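Local coordinates for protein telomerase reverse transcriptase (Candida tropicalis MYA-3404, PDB 6ZD1) that probably extends chromosome ends by copying a template within the telomerase RNA into telomeric DNA repeats, as a reverse transcriptase of the telomerase subfamily, at residues A[46-50]-A[51-55]; A[210-213]-A[214-218]; A[253-256]-A[257-261]; A[606-609]-A[610-613]; A[638-642]-A[643-647]. All blocks are in the same frame, centred on the assembly; numbering follows the deposited sequence.

Interaction 1: A[46-50]-A[51-55]; sequences SNDKK and CRYDL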
loop_
_atom_site.group_PDB
_atom_site.type_symbol
_atom_site.label_atom_id
_atom_site.label_comp_id
_atom_site.label_asym_id
_atom_site.label_seq_id
_atom_site.Cartn_x
_atom_site.Cartn_y
_atom_site.Cartn_z
ATOM N N SER A 46 4.406 -17.703 33.998
ATOM C CA SER A 46 3.663 -18.751 34.690
ATOM C C SER A 46 2.178 -18.686 34.364
ATOM O O SER A 46 1.547 -19.721 34.116
ATOM C CB SER A 46 3.880 -18.650 36.201
ATOM O OG SER A 46 3.201 -17.528 36.737
ATOM N N ASN A 47 1.605 -17.481 34.349
ATOM C CA ASN A 47 0.204 -17.349 33.973
ATOM C C ASN A 47 -0.023 -17.796 32.538
ATOM O O ASN A 47 -1.075 -18.363 32.221
ATOM C CB ASN A 47 -0.257 -15.904 34.165
ATOM C CG ASN A 47 -0.309 -15.505 35.624
ATOM O OD1 ASN A 47 -0.560 -16.339 36.495
ATOM N ND2 ASN A 47 -0.076 -14.227 35.902
ATOM N N ASP A 48 0.966 -17.577 31.670
ATOM C CA ASP A 48 0.849 -17.985 30.274
ATOM C C ASP A 48 0.679 -19.495 30.146
ATOM O O ASP A 48 -0.108 -19.970 29.318
ATOM C CB ASP A 48 2.080 -17.512 29.500
ATOM C CG ASP A 48 2.024 -17.872 28.035
ATOM O OD1 ASP A 48 0.907 -18.031 27.497
ATOM O OD2 ASP A 48 3.103 -18.006 27.422
ATOM N N LYS A 49 1.399 -20.269 30.962
ATOM C CA LYS A 49 1.371 -21.720 30.799
ATOM C C LYS A 49 0.069 -22.328 31.307
ATOM O O LYS A 49 -0.383 -23.347 30.773
ATOM C CB LYS A 49 2.567 -22.358 31.507
ATOM C CG LYS A 49 3.909 -21.724 31.168
ATOM C CD LYS A 49 4.096 -21.530 29.668
ATOM C CE LYS A 49 5.302 -20.641 29.382
ATOM N NZ LYS A 49 5.468 -20.301 27.940
ATOM N N LYS A 50 -0.550 -21.728 32.324
ATOM C CA LYS A 50 -1.787 -22.249 32.893
ATOM C C LYS A 50 -3.028 -21.509 32.407
ATOM O O LYS A 50 -4.141 -21.882 32.790
ATOM C CB LYS A 50 -1.727 -22.218 34.426
ATOM C CG LYS A 50 -1.594 -20.829 35.033
ATOM C CD LYS A 50 -1.616 -20.884 36.557
ATOM C CE LYS A 50 -1.449 -19.498 37.169
ATOM N NZ LYS A 50 -2.523 -18.555 36.737
ATOM N N CYS A 51 -2.866 -20.471 31.588
ATOM C CA CYS A 51 -4.013 -19.778 31.014
ATOM C C CYS A 51 -4.743 -20.701 30.045
ATOM O O CYS A 51 -4.127 -21.293 29.154
ATOM C CB CYS A 51 -3.558 -18.505 30.300
ATOM S SG CYS A 51 -4.877 -17.429 29.667
ATOM N N ARG A 52 -6.054 -20.843 30.236
ATOM C CA ARG A 52 -6.875 -21.688 29.369
ATOM C C ARG A 52 -7.248 -20.882 28.133
ATOM O O ARG A 52 -8.292 -20.231 28.075
ATOM C CB ARG A 52 -8.110 -22.182 30.115
ATOM C CG ARG A 52 -8.004 -23.618 30.599
ATOM C CD ARG A 52 -7.842 -24.562 29.419
ATOM N NE ARG A 52 -7.738 -25.960 29.825
ATOM C CZ ARG A 52 -7.612 -26.972 28.973
ATOM N NH1 ARG A 52 -7.573 -26.740 27.667
ATOM N NH2 ARG A 52 -7.523 -28.217 29.424
ATOM N N TYR A 53 -6.383 -20.935 27.119
ATOM C CA TYR A 53 -6.593 -20.114 25.931
ATOM C C TYR A 53 -7.781 -20.614 25.120
ATOM O O TYR A 53 -8.662 -19.831 24.743
ATOM C CB TYR A 53 -5.324 -20.082 25.079
ATOM C CG TYR A 53 -4.226 -19.229 25.671
ATOM C CD1 TYR A 53 -4.335 -17.846 25.694
ATOM C CD2 TYR A 53 -3.081 -19.804 26.210
ATOM C CE1 TYR A 53 -3.337 -17.057 26.236
ATOM C CE2 TYR A 53 -2.077 -19.020 26.753
ATOM C CZ TYR A 53 -2.212 -17.648 26.764
ATOM O OH TYR A 53 -1.222 -16.857 27.301
ATOM N N ASP A 54 -7.838 -21.918 24.863
ATOM C CA ASP A 54 -8.887 -22.458 24.009
ATOM C C ASP A 54 -10.244 -22.527 24.699
ATOM O O ASP A 54 -11.236 -22.853 24.038
ATOM C CB ASP A 54 -8.474 -23.833 23.483
ATOM C CG ASP A 54 -7.431 -23.739 22.378
ATOM O OD1 ASP A 54 -6.220 -23.712 22.688
ATOM O OD2 ASP A 54 -7.827 -23.670 21.193
ATOM N N LEU A 55 -10.324 -22.212 25.991
ATOM C CA LEU A 55 -11.627 -22.002 26.608
ATOM C C LEU A 55 -12.100 -20.566 26.423
ATOM O O LEU A 55 -13.299 -20.327 26.231
ATOM C CB LEU A 55 -11.577 -22.354 28.098
ATOM C CG LEU A 55 -11.988 -23.777 28.488
ATOM C CD1 LEU A 55 -13.456 -24.015 28.161
ATOM C CD2 LEU A 55 -11.110 -24.819 27.807
#

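Interaction 2: A[210-213]-A[214-218]; sequences TKYA and KGNLV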
loop_
_atom_site.group_PDB
_atom_site.type_symbol
_atom_site.label_atom_id
_atom_site.label_comp_id
_atom_site.label_asym_id
_atom_site.label_seq_id
_atom_site.Cartn_x
_atom_site.Cartn_y
_atom_site.Cartn_z
ATOM N N THR A 210 -10.376 -22.474 -4.339
ATOM C CA THR A 210 -10.766 -23.645 -5.122
ATOM C C THR A 210 -11.655 -23.258 -6.300
ATOM O O THR A 210 -11.498 -23.786 -7.407
ATOM C CB THR A 210 -11.471 -24.667 -4.228
ATOM O OG1 THR A 210 -10.562 -25.130 -3.222
ATOM C CG2 THR A 210 -11.953 -25.855 -5.047
ATOM N N LYS A 211 -12.594 -22.336 -6.080
ATOM C CA LYS A 211 -13.457 -21.887 -7.170
ATOM C C LYS A 211 -12.685 -21.037 -8.173
ATOM O O LYS A 211 -12.859 -21.189 -9.389
ATOM C CB LYS A 211 -14.650 -21.117 -6.605
ATOM C CG LYS A 211 -15.501 -21.939 -5.645
ATOM C CD LYS A 211 -16.499 -21.073 -4.890
ATOM C CE LYS A 211 -17.275 -21.891 -3.863
ATOM N NZ LYS A 211 -16.383 -22.578 -2.882
ATOM N N TYR A 212 -11.825 -20.139 -7.684
ATOM C CA TYR A 212 -11.047 -19.287 -8.577
ATOM C C TYR A 212 -10.044 -20.095 -9.396
ATOM O O TYR A 212 -9.746 -19.732 -10.539
ATOM C CB TYR A 212 -10.332 -18.204 -7.764
ATOM C CG TYR A 212 -9.392 -17.324 -8.562
ATOM C CD1 TYR A 212 -9.859 -16.194 -9.226
ATOM C CD2 TYR A 212 -8.035 -17.614 -8.634
ATOM C CE1 TYR A 212 -8.999 -15.385 -9.951
ATOM C CE2 TYR A 212 -7.169 -16.812 -9.357
ATOM C CZ TYR A 212 -7.654 -15.700 -10.012
ATOM O OH TYR A 212 -6.788 -14.906 -10.726
ATOM N N ALA A 213 -9.529 -21.196 -8.840
ATOM C CA ALA A 213 -8.528 -21.990 -9.546
ATOM C C ALA A 213 -9.125 -22.738 -10.730
ATOM O O ALA A 213 -8.432 -22.970 -11.729
ATOM C CB ALA A 213 -7.863 -22.978 -8.587
ATOM N N LYS A 214 -10.397 -23.122 -10.643
ATOM C CA LYS A 214 -11.001 -23.888 -11.727
ATOM C C LYS A 214 -11.245 -23.016 -12.950
ATOM O O LYS A 214 -11.046 -23.461 -14.087
ATOM C CB LYS A 214 -12.305 -24.529 -11.254
ATOM C CG LYS A 214 -12.114 -25.677 -10.278
ATOM C CD LYS A 214 -13.450 -26.193 -9.768
ATOM C CE LYS A 214 -13.293 -27.520 -9.038
ATOM N NZ LYS A 214 -12.268 -27.456 -7.957
ATOM N N GLY A 215 -11.670 -21.772 -12.742
ATOM C CA GLY A 215 -11.978 -20.907 -13.863
ATOM C C GLY A 215 -10.834 -20.082 -14.406
ATOM O O GLY A 215 -10.978 -19.478 -15.474
ATOM N N ASN A 216 -9.694 -20.047 -13.717
ATOM C CA ASN A 216 -8.580 -19.200 -14.130
ATOM C C ASN A 216 -7.230 -19.897 -14.176
ATOM O O ASN A 216 -6.332 -19.400 -14.868
ATOM C CB ASN A 216 -8.460 -17.981 -13.204
ATOM C CG ASN A 216 -9.718 -17.145 -13.182
ATOM O OD1 ASN A 216 -9.884 -16.230 -13.989
ATOM N ND2 ASN A 216 -10.619 -17.459 -12.258
ATOM N N LEU A 217 -7.047 -21.013 -13.479
ATOM C CA LEU A 217 -5.740 -21.631 -13.354
ATOM C C LEU A 217 -5.756 -23.034 -13.945
ATOM O O LEU A 217 -6.805 -23.585 -14.286
ATOM C CB LEU A 217 -5.292 -21.675 -11.888
ATOM C CG LEU A 217 -5.300 -20.335 -11.150
ATOM C CD1 LEU A 217 -4.812 -20.508 -9.722
ATOM C CD2 LEU A 217 -4.456 -19.308 -11.886
ATOM N N VAL A 218 -4.560 -23.606 -14.059
ATOM C CA VAL A 218 -4.369 -24.967 -14.551
ATOM C C VAL A 218 -3.143 -25.546 -13.856
ATOM O O VAL A 218 -2.149 -24.845 -13.640
ATOM C CB VAL A 218 -4.229 -25.000 -16.090
ATOM C CG1 VAL A 218 -3.060 -24.135 -16.549
ATOM C CG2 VAL A 218 -4.071 -26.426 -16.582
#

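Interaction 3: A[253-256]-A[257-261]; sequences SLYS and FNNKR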
loop_
_atom_site.group_PDB
_atom_site.type_symbol
_atom_site.label_atom_id
_atom_site.label_comp_id
_atom_site.label_asym_id
_atom_site.label_seq_id
_atom_site.Cartn_x
_atom_site.Cartn_y
_atom_site.Cartn_z
ATOM N N SER A 253 12.984 -21.208 -3.968
ATOM C CA SER A 253 12.511 -22.210 -4.904
ATOM C C SER A 253 11.516 -23.131 -4.202
ATOM O O SER A 253 11.334 -23.081 -2.982
ATOM C CB SER A 253 13.683 -23.012 -5.470
ATOM O OG SER A 253 14.356 -23.724 -4.447
ATOM N N LEU A 254 10.857 -23.983 -4.987
ATOM C CA LEU A 254 9.907 -24.917 -4.394
ATOM C C LEU A 254 10.619 -25.924 -3.499
ATOM O O LEU A 254 10.116 -26.269 -2.423
ATOM C CB LEU A 254 9.107 -25.626 -5.489
ATOM C CG LEU A 254 8.019 -26.586 -4.998
ATOM C CD1 LEU A 254 6.995 -25.859 -4.137
ATOM C CD2 LEU A 254 7.342 -27.290 -6.165
ATOM N N TYR A 255 11.800 -26.391 -3.919
ATOM C CA TYR A 255 12.572 -27.323 -3.102
ATOM C C TYR A 255 12.904 -26.717 -1.744
ATOM O O TYR A 255 12.739 -27.364 -0.703
ATOM C CB TYR A 255 13.853 -27.722 -3.837
ATOM C CG TYR A 255 14.691 -28.753 -3.110
ATOM C CD1 TYR A 255 16.071 -28.791 -3.272
ATOM C CD2 TYR A 255 14.103 -29.699 -2.277
ATOM C CE1 TYR A 255 16.843 -29.732 -2.615
ATOM C CE2 TYR A 255 14.866 -30.644 -1.617
ATOM C CZ TYR A 255 16.234 -30.656 -1.789
ATOM O OH TYR A 255 17.000 -31.596 -1.135
ATOM N N SER A 256 13.378 -25.468 -1.739
ATOM C CA SER A 256 13.695 -24.796 -0.484
ATOM C C SER A 256 12.444 -24.526 0.339
ATOM O O SER A 256 12.499 -24.537 1.575
ATOM C CB SER A 256 14.437 -23.490 -0.765
ATOM O OG SER A 256 14.711 -22.787 0.433
ATOM N N PHE A 257 11.314 -24.270 -0.323
ATOM C CA PHE A 257 10.076 -24.007 0.400
ATOM C C PHE A 257 9.545 -25.269 1.071
ATOM O O PHE A 257 9.053 -25.217 2.205
ATOM C CB PHE A 257 9.033 -23.420 -0.547
ATOM C CG PHE A 257 7.713 -23.161 0.107
ATOM C CD1 PHE A 257 7.539 -22.062 0.930
ATOM C CD2 PHE A 257 6.645 -24.018 -0.097
ATOM C CE1 PHE A 257 6.326 -21.822 1.537
ATOM C CE2 PHE A 257 5.430 -23.782 0.506
ATOM C CZ PHE A 257 5.269 -22.684 1.324
ATOM N N ASN A 258 9.619 -26.410 0.378
ATOM C CA ASN A 258 9.171 -27.665 0.970
ATOM C C ASN A 258 10.091 -28.121 2.096
ATOM O O ASN A 258 9.624 -28.729 3.066
ATOM C CB ASN A 258 9.072 -28.751 -0.103
ATOM C CG ASN A 258 7.894 -28.543 -1.036
ATOM O OD1 ASN A 258 6.869 -27.982 -0.645
ATOM N ND2 ASN A 258 8.033 -28.999 -2.278
ATOM N N ASN A 259 11.391 -27.844 1.988
ATOM C CA ASN A 259 12.356 -28.201 3.029
ATOM C C ASN A 259 12.498 -27.007 3.964
ATOM O O ASN A 259 13.380 -26.163 3.803
ATOM C CB ASN A 259 13.695 -28.598 2.419
ATOM C CG ASN A 259 13.601 -29.843 1.553
ATOM O OD1 ASN A 259 12.586 -30.085 0.897
ATOM N ND2 ASN A 259 14.662 -30.643 1.550
ATOM N N LYS A 260 11.616 -26.940 4.963
ATOM C CA LYS A 260 11.574 -25.805 5.876
ATOM C C LYS A 260 12.738 -25.788 6.861
ATOM O O LYS A 260 12.912 -24.787 7.568
ATOM C CB LYS A 260 10.245 -25.801 6.639
ATOM C CG LYS A 260 9.031 -26.102 5.765
ATOM C CD LYS A 260 7.734 -26.046 6.562
ATOM C CE LYS A 260 6.599 -26.734 5.816
ATOM N NZ LYS A 260 6.411 -26.185 4.444
ATOM N N ARG A 261 13.538 -26.854 6.919
ATOM C CA ARG A 261 14.623 -26.953 7.886
ATOM C C ARG A 261 15.965 -26.486 7.340
ATOM O O ARG A 261 16.834 -26.095 8.127
ATOM C CB ARG A 261 14.766 -28.397 8.379
ATOM C CG ARG A 261 13.594 -28.896 9.201
ATOM C CD ARG A 261 13.840 -30.310 9.701
ATOM N NE ARG A 261 12.724 -30.810 10.499
ATOM C CZ ARG A 261 12.670 -32.030 11.023
ATOM N NH1 ARG A 261 13.669 -32.881 10.833
ATOM N NH2 ARG A 261 11.614 -32.400 11.736
#

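Interaction 4: A[606-609]-A[610-613]; sequences SNSL and ETIR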
loop_
_atom_site.group_PDB
_atom_site.type_symbol
_atom_site.label_atom_id
_atom_site.label_comp_id
_atom_site.label_asym_id
_atom_site.label_seq_id
_atom_site.Cartn_x
_atom_site.Cartn_y
_atom_site.Cartn_z
ATOM N N SER A 606 1.568 -2.087 -8.507
ATOM C CA SER A 606 0.222 -1.805 -8.984
ATOM C C SER A 606 -0.038 -0.335 -9.290
ATOM O O SER A 606 -1.040 -0.033 -9.949
ATOM C CB SER A 606 -0.817 -2.285 -7.958
ATOM O OG SER A 606 -0.547 -3.613 -7.542
ATOM N N ASN A 607 0.827 0.580 -8.856
ATOM C CA ASN A 607 0.608 2.006 -9.049
ATOM C C ASN A 607 1.873 2.658 -9.590
ATOM O O ASN A 607 2.983 2.142 -9.434
ATOM C CB ASN A 607 0.208 2.709 -7.740
ATOM C CG ASN A 607 -0.861 1.961 -6.974
ATOM O OD1 ASN A 607 -2.054 2.123 -7.228
ATOM N ND2 ASN A 607 -0.437 1.146 -6.018
ATOM N N SER A 608 1.686 3.813 -10.220
ATOM C CA SER A 608 2.802 4.641 -10.646
ATOM C C SER A 608 3.322 5.464 -9.471
ATOM O O SER A 608 2.664 5.603 -8.438
ATOM C CB SER A 608 2.386 5.566 -11.790
ATOM O OG SER A 608 1.426 6.512 -11.354
ATOM N N LEU A 609 4.536 5.998 -9.637
ATOM C CA LEU A 609 5.120 6.835 -8.593
ATOM C C LEU A 609 4.299 8.097 -8.365
ATOM O O LEU A 609 4.148 8.545 -7.223
ATOM C CB LEU A 609 6.559 7.198 -8.945
ATOM C CG LEU A 609 7.634 6.252 -8.416
ATOM C CD1 LEU A 609 9.010 6.886 -8.542
ATOM C CD2 LEU A 609 7.342 5.870 -6.975
ATOM N N GLU A 610 3.762 8.687 -9.439
ATOM C CA GLU A 610 2.928 9.873 -9.275
ATOM C C GLU A 610 1.684 9.558 -8.460
ATOM O O GLU A 610 1.212 10.404 -7.691
ATOM C CB GLU A 610 2.524 10.445 -10.639
ATOM C CG GLU A 610 3.679 10.799 -11.559
ATOM C CD GLU A 610 4.048 9.664 -12.498
ATOM O OE1 GLU A 610 5.125 9.738 -13.129
ATOM O OE2 GLU A 610 3.260 8.701 -12.609
ATOM N N THR A 611 1.152 8.341 -8.605
ATOM C CA THR A 611 0.020 7.922 -7.788
ATOM C C THR A 611 0.449 7.661 -6.352
ATOM O O THR A 611 -0.244 8.063 -5.409
ATOM C CB THR A 611 -0.632 6.679 -8.393
ATOM O OG1 THR A 611 -1.255 7.028 -9.636
ATOM C CG2 THR A 611 -1.678 6.106 -7.444
ATOM N N ILE A 612 1.592 6.996 -6.160
ATOM C CA ILE A 612 2.107 6.799 -4.807
ATOM C C ILE A 612 2.346 8.145 -4.141
ATOM O O ILE A 612 1.948 8.371 -2.992
ATOM C CB ILE A 612 3.394 5.957 -4.828
ATOM C CG1 ILE A 612 3.085 4.515 -5.212
ATOM C CG2 ILE A 612 4.076 6.005 -3.470
ATOM C CD1 ILE A 612 4.319 3.652 -5.309
ATOM N N ARG A 613 2.965 9.071 -4.871
ATOM C CA ARG A 613 3.293 10.369 -4.296
ATOM C C ARG A 613 2.031 11.126 -3.910
ATOM O O ARG A 613 1.896 11.584 -2.768
ATOM C CB ARG A 613 4.137 11.164 -5.290
ATOM C CG ARG A 613 4.221 12.643 -5.005
ATOM C CD ARG A 613 3.506 13.428 -6.083
ATOM N NE ARG A 613 3.806 14.851 -5.996
ATOM C CZ ARG A 613 3.486 15.735 -6.932
ATOM N NH1 ARG A 613 2.854 15.338 -8.029
ATOM N NH2 ARG A 613 3.801 17.014 -6.774
#

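Interaction 5: A[638-642]-A[643-647]; sequences DSFER and YRFMK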
loop_
_atom_site.group_PDB
_atom_site.type_symbol
_atom_site.label_atom_id
_atom_site.label_comp_id
_atom_site.label_asym_id
_atom_site.label_seq_id
_atom_site.Cartn_x
_atom_site.Cartn_y
_atom_site.Cartn_z
ATOM N N ASP A 638 -1.169 26.574 25.015
ATOM C CA ASP A 638 0.026 25.738 24.997
ATOM C C ASP A 638 0.978 26.270 23.938
ATOM O O ASP A 638 0.591 26.416 22.775
ATOM C CB ASP A 638 -0.328 24.271 24.706
ATOM C CG ASP A 638 0.901 23.389 24.559
ATOM O OD1 ASP A 638 1.799 23.469 25.421
ATOM O OD2 ASP A 638 0.972 22.604 23.591
ATOM N N SER A 639 2.224 26.517 24.329
ATOM C CA SER A 639 3.178 27.152 23.432
ATOM C C SER A 639 3.724 26.146 22.430
ATOM O O SER A 639 4.172 25.056 22.803
ATOM C CB SER A 639 4.328 27.781 24.214
ATOM O OG SER A 639 5.269 28.351 23.321
ATOM N N PHE A 640 3.681 26.521 21.155
ATOM C CA PHE A 640 4.175 25.668 20.083
ATOM C C PHE A 640 5.698 25.581 20.146
ATOM O O PHE A 640 6.391 26.600 20.061
ATOM C CB PHE A 640 3.720 26.222 18.735
ATOM C CG PHE A 640 4.336 25.533 17.555
ATOM C CD1 PHE A 640 3.805 24.346 17.078
ATOM C CD2 PHE A 640 5.442 26.075 16.915
ATOM C CE1 PHE A 640 4.364 23.705 15.989
ATOM C CE2 PHE A 640 6.009 25.438 15.825
ATOM C CZ PHE A 640 5.467 24.251 15.361
ATOM N N GLU A 641 6.217 24.367 20.284
ATOM C CA GLU A 641 7.652 24.122 20.376
ATOM C C GLU A 641 8.104 23.461 19.079
ATOM O O GLU A 641 7.732 22.316 18.795
ATOM C CB GLU A 641 7.967 23.250 21.590
ATOM C CG GLU A 641 7.212 23.675 22.837
ATOM C CD GLU A 641 7.342 22.684 23.974
ATOM O OE1 GLU A 641 8.467 22.510 24.490
ATOM O OE2 GLU A 641 6.319 22.072 24.347
ATOM N N ARG A 642 8.936 24.174 18.315
ATOM C CA ARG A 642 9.299 23.717 16.978
ATOM C C ARG A 642 10.090 22.417 17.016
ATOM O O ARG A 642 9.984 21.608 16.088
ATOM C CB ARG A 642 10.096 24.802 16.249
ATOM C CG ARG A 642 11.411 25.176 16.929
ATOM C CD ARG A 642 12.069 26.399 16.294
ATOM N NE ARG A 642 13.366 26.696 16.899
ATOM C CZ ARG A 642 13.528 27.382 18.030
ATOM N NH1 ARG A 642 12.473 27.840 18.688
ATOM N NH2 ARG A 642 14.747 27.608 18.507
ATOM N N TYR A 643 10.878 22.189 18.070
ATOM C CA TYR A 643 11.676 20.969 18.127
ATOM C C TYR A 643 10.793 19.747 18.340
ATOM O O TYR A 643 11.020 18.698 17.730
ATOM C CB TYR A 643 12.729 21.076 19.232
ATOM C CG TYR A 643 13.762 22.156 18.991
ATOM C CD1 TYR A 643 14.611 22.097 17.891
ATOM C CD2 TYR A 643 13.895 23.231 19.863
ATOM C CE1 TYR A 643 15.560 23.081 17.662
ATOM C CE2 TYR A 643 14.842 24.218 19.643
ATOM C CZ TYR A 643 15.671 24.135 18.541
ATOM O OH TYR A 643 16.614 25.111 18.315
ATOM N N ARG A 644 9.750 19.878 19.164
ATOM C CA ARG A 644 8.788 18.790 19.303
ATOM C C ARG A 644 8.063 18.543 17.988
ATOM O O ARG A 644 7.780 17.393 17.630
ATOM C CB ARG A 644 7.794 19.115 20.418
ATOM C CG ARG A 644 6.638 18.144 20.536
ATOM C CD ARG A 644 5.732 18.504 21.704
ATOM N NE ARG A 644 6.450 18.517 22.977
ATOM C CZ ARG A 644 6.706 17.433 23.702
ATOM N NH1 ARG A 644 6.310 16.240 23.276
ATOM N NH2 ARG A 644 7.362 17.539 24.851
ATOM N N PHE A 645 7.797 19.611 17.233
ATOM C CA PHE A 645 7.129 19.463 15.947
ATOM C C PHE A 645 8.021 18.764 14.932
ATOM O O PHE A 645 7.518 18.029 14.073
ATOM C CB PHE A 645 6.703 20.834 15.425
ATOM C CG PHE A 645 6.041 20.794 14.079
ATOM C CD1 PHE A 645 4.853 20.107 13.897
ATOM C CD2 PHE A 645 6.596 21.464 12.999
ATOM C CE1 PHE A 645 4.234 20.079 12.657
ATOM C CE2 PHE A 645 5.983 21.440 11.758
ATOM C CZ PHE A 645 4.801 20.745 11.586
HETATM N N MSE A 646 9.333 18.955 15.023
HETATM C CA MSE A 646 10.242 18.359 14.053
HETATM C C MSE A 646 10.399 16.869 14.292
HETATM O O MSE A 646 10.474 16.084 13.345
HETATM C CB MSE A 646 11.598 19.042 14.100
HETATM C CG MSE A 646 11.589 20.416 13.464
HETATM SE SE MSE A 646 13.323 21.285 13.565
HETATM C CE MSE A 646 12.867 22.708 14.809
ATOM N N LYS A 647 10.427 16.479 15.566
ATOM C CA LYS A 647 10.392 15.058 15.886
ATOM C C LYS A 647 9.136 14.420 15.317
ATOM O O LYS A 647 9.187 13.313 14.768
ATOM C CB LYS A 647 10.476 14.857 17.399
ATOM C CG LYS A 647 11.848 15.172 17.971
ATOM C CD LYS A 647 11.774 15.566 19.436
ATOM C CE LYS A 647 13.126 16.048 19.930
ATOM N NZ LYS A 647 13.027 16.727 21.248
#

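Interaction 1: A[46-50]-A[51-55]
Asp48 and Tyr53 meet where helix 36-50 gives way to helix 53-60. The hydroxyl OH of Tyr53 donates to OD1 of Asp48, but the modelled 2.4 Å is shorter than usual and so doubtful. CG of Asp48 is anti to the backbone N (chi1 -179°), which carries the carboxylate to Tyr53. OD1 comes to the ring edge, near its plane, while carboxylate and ring planes are 75° apart. This is the buried side. OD1 of Asp48 also accepts from the backbone N of Glu2 and Ile3, and OD2 from that of Ile4. Leu93 and Ile89 of helix 79-93 pack on Tyr53. SG of Cys51 lies over one face of that ring, 3.8 Å above its plane. A weak backbone bond runs from Cys51 N to Asn47 O at 2.8 Å. Lys49 and Lys50 are exposed. There NZ of Lys50 bonds OD1 of Asn47 at 3.0 Å. The two consecutive helices are linked by an inverse gamma turn centred on Arg52, the N-cap residue of helix 53-60.

Interaction 2: A[210-213]-A[214-218]
The end of helix 198-216 leads here into strand 217-220, an outer strand of a five-stranded mixed sheet. Asn216 folds back over Tyr212. Its amide lies over one face of the ring, with the planes only 19° apart, and CG stands 3.7 Å above the ring toward the rim. CB of Asn216 makes a CH-pi contact, 4.2 Å from the ring centroid. The amide ND2 of Asn216 also reaches the carbonyl O of Tyr212 at 3.0 Å, along a nearly straight N-H (169°) and on a lone pair. Leu217 N bonds Ala213 O at 3.0 Å, and CD1 of Leu217 packs on CB of Ala213. On the exposed side Lys214 runs beside Thr210 in the same direction, its NZ 3.3 Å from CG2 of Thr210. The hydroxyl of Tyr212 bonds Asp345 and Arg458, and Leu217 packs on strand 454-458. Stack and bond together fix the rotation of the Asn216 amide, whose ND2 grips a carbonyl that its backbone N reaches only weakly.

Interaction 3: A[253-256]-A[257-261]
Tyr255 and Asn259 approach at a slant, one turn apart. The amide of Asn259 stands at 76° to the tyrosine ring, so the two do not stack. Its ND2 comes to CE2 of Tyr255 at 3.2 Å, and its OD1 lies near the same carbon at 3.4 Å. The ring points this way because CG of Tyr255 is anti to the backbone N (chi1 -177°). Leu254 and Asn258 form a second slanted pair, with CG of the leucine 3.6 Å from ND2 of the asparagine. Leu254, Tyr255 and Asn258 lie on helix 254-258, a short helix within the reverse transcriptase region, next to the five-stranded sheet. Asn259 just follows it. Ser253 is its N-cap: OG accepts a weak bond from Ser256 N. The helical backbone bonds are regular, with Asn258 N reaching Leu254 O at 2.8 Å and Asn259 N reaching Tyr255 O at 3.0 Å. The Phe257 ring touches Leu254 only loosely, CD2 to CD1 at 4.5 Å. Both also pack on Leu445 of strand 443-446, and the Phe257 ring meets that of Tyr453. Ser256, the buried member of the group, faces helix 263-298 through Leu265, Lys266 and Glu269.

Interaction 4: A[606-609]-A[610-613]
Ser608 caps helix 609-637 through Thr611, at the start of the helix. Its hydroxyl is the N-cap acceptor, taking a weak bond from Thr611 N at 3.3 Å. The side chain is short. CB of Ser608 lies 3.4 Å from OE2 of Glu610. One atom further, OG sits between the backbone N and the carbonyl carbon (chi1 66°), which turns it toward the first turn of the helix. There OG is 3.1 Å from OE2 of Glu610 and also within bonding distance of the carbonyl O of Asn307, so its single proton may go to either. The hydroxyl of Thr611 reaches that same Asn307 carbonyl, so two side chains of the cap join a separate loop of the chain. Glu610 gets its carboxylate back to Ser608 by a bend at chi2 (93°). The backbone of Ser608 takes part too, its O accepting from Ile612 N at 2.9 Å. Just before the cap, CB of Asn607 touches CG2 of Thr611 at 3.9 Å, the two side chains crossing at about a right angle. The amide of Asn607 is held by Asp603 O. Leu609 packs on Tyr672 of helix 670-684 and on Phe604. CD2 of Leu609 meets CD1 of Ile612 at 4.1 Å.

Interaction 5: A[638-642]-A[643-647]
Phe640 touches the first turn of the next helix with CZ against CB of Phe645 at 3.6 Å. The two rings are oblique, with centroids 5.5 Å apart and planes at 54°. Glu641 is the N-cap residue. Its O accepts from Phe645 N at 3.1 Å, while its OE2 forms a long salt bridge to NE of Arg644, at 3.8 Å. Arg642 opens the helix. CG takes the place between N and the carbonyl carbon (chi1 61°), and lies over the centre of the Tyr643 ring, 4.3 Å from its centroid, in a CH-pi contact. NE lies over one face of the Tyr643 ring, the guanidinium plane tilted 46° from it, and NH2 makes a weak bond to Tyr643 OH. NE of Arg642 forms a salt bridge with Glu693. CE of selenomethionine Met646 touches CG of Arg642 at 3.6 Å. This start of helix 642-664 touches two neighbours: Phe645 packs on Phe624 and Ile627 of helix 609-637, and Arg642, Phe645 and Met646 on Ile694 of helix 692-699.

The five contacts follow one another along the chain in series; none nests or crosses. Interaction 1 closes the corner between helices 36-50 and 53-60. Interaction 2 turns helix 198-216 into strand 217-220, and interaction 3 forms the short helix after strand 244-249. These two strands are the outermost of the same five-stranded sheet, and the two contacts lie about 12 Å apart at their nearest atoms. Interactions 4 and 5 stand at the starts of consecutive helices, 609-637 and 642-664, about 17 Å apart at their nearest atoms. Interaction 4 lies nearest the centre of the chain. Interactions 2 and 5 are on opposite sides of it, with centres about 56 Å apart.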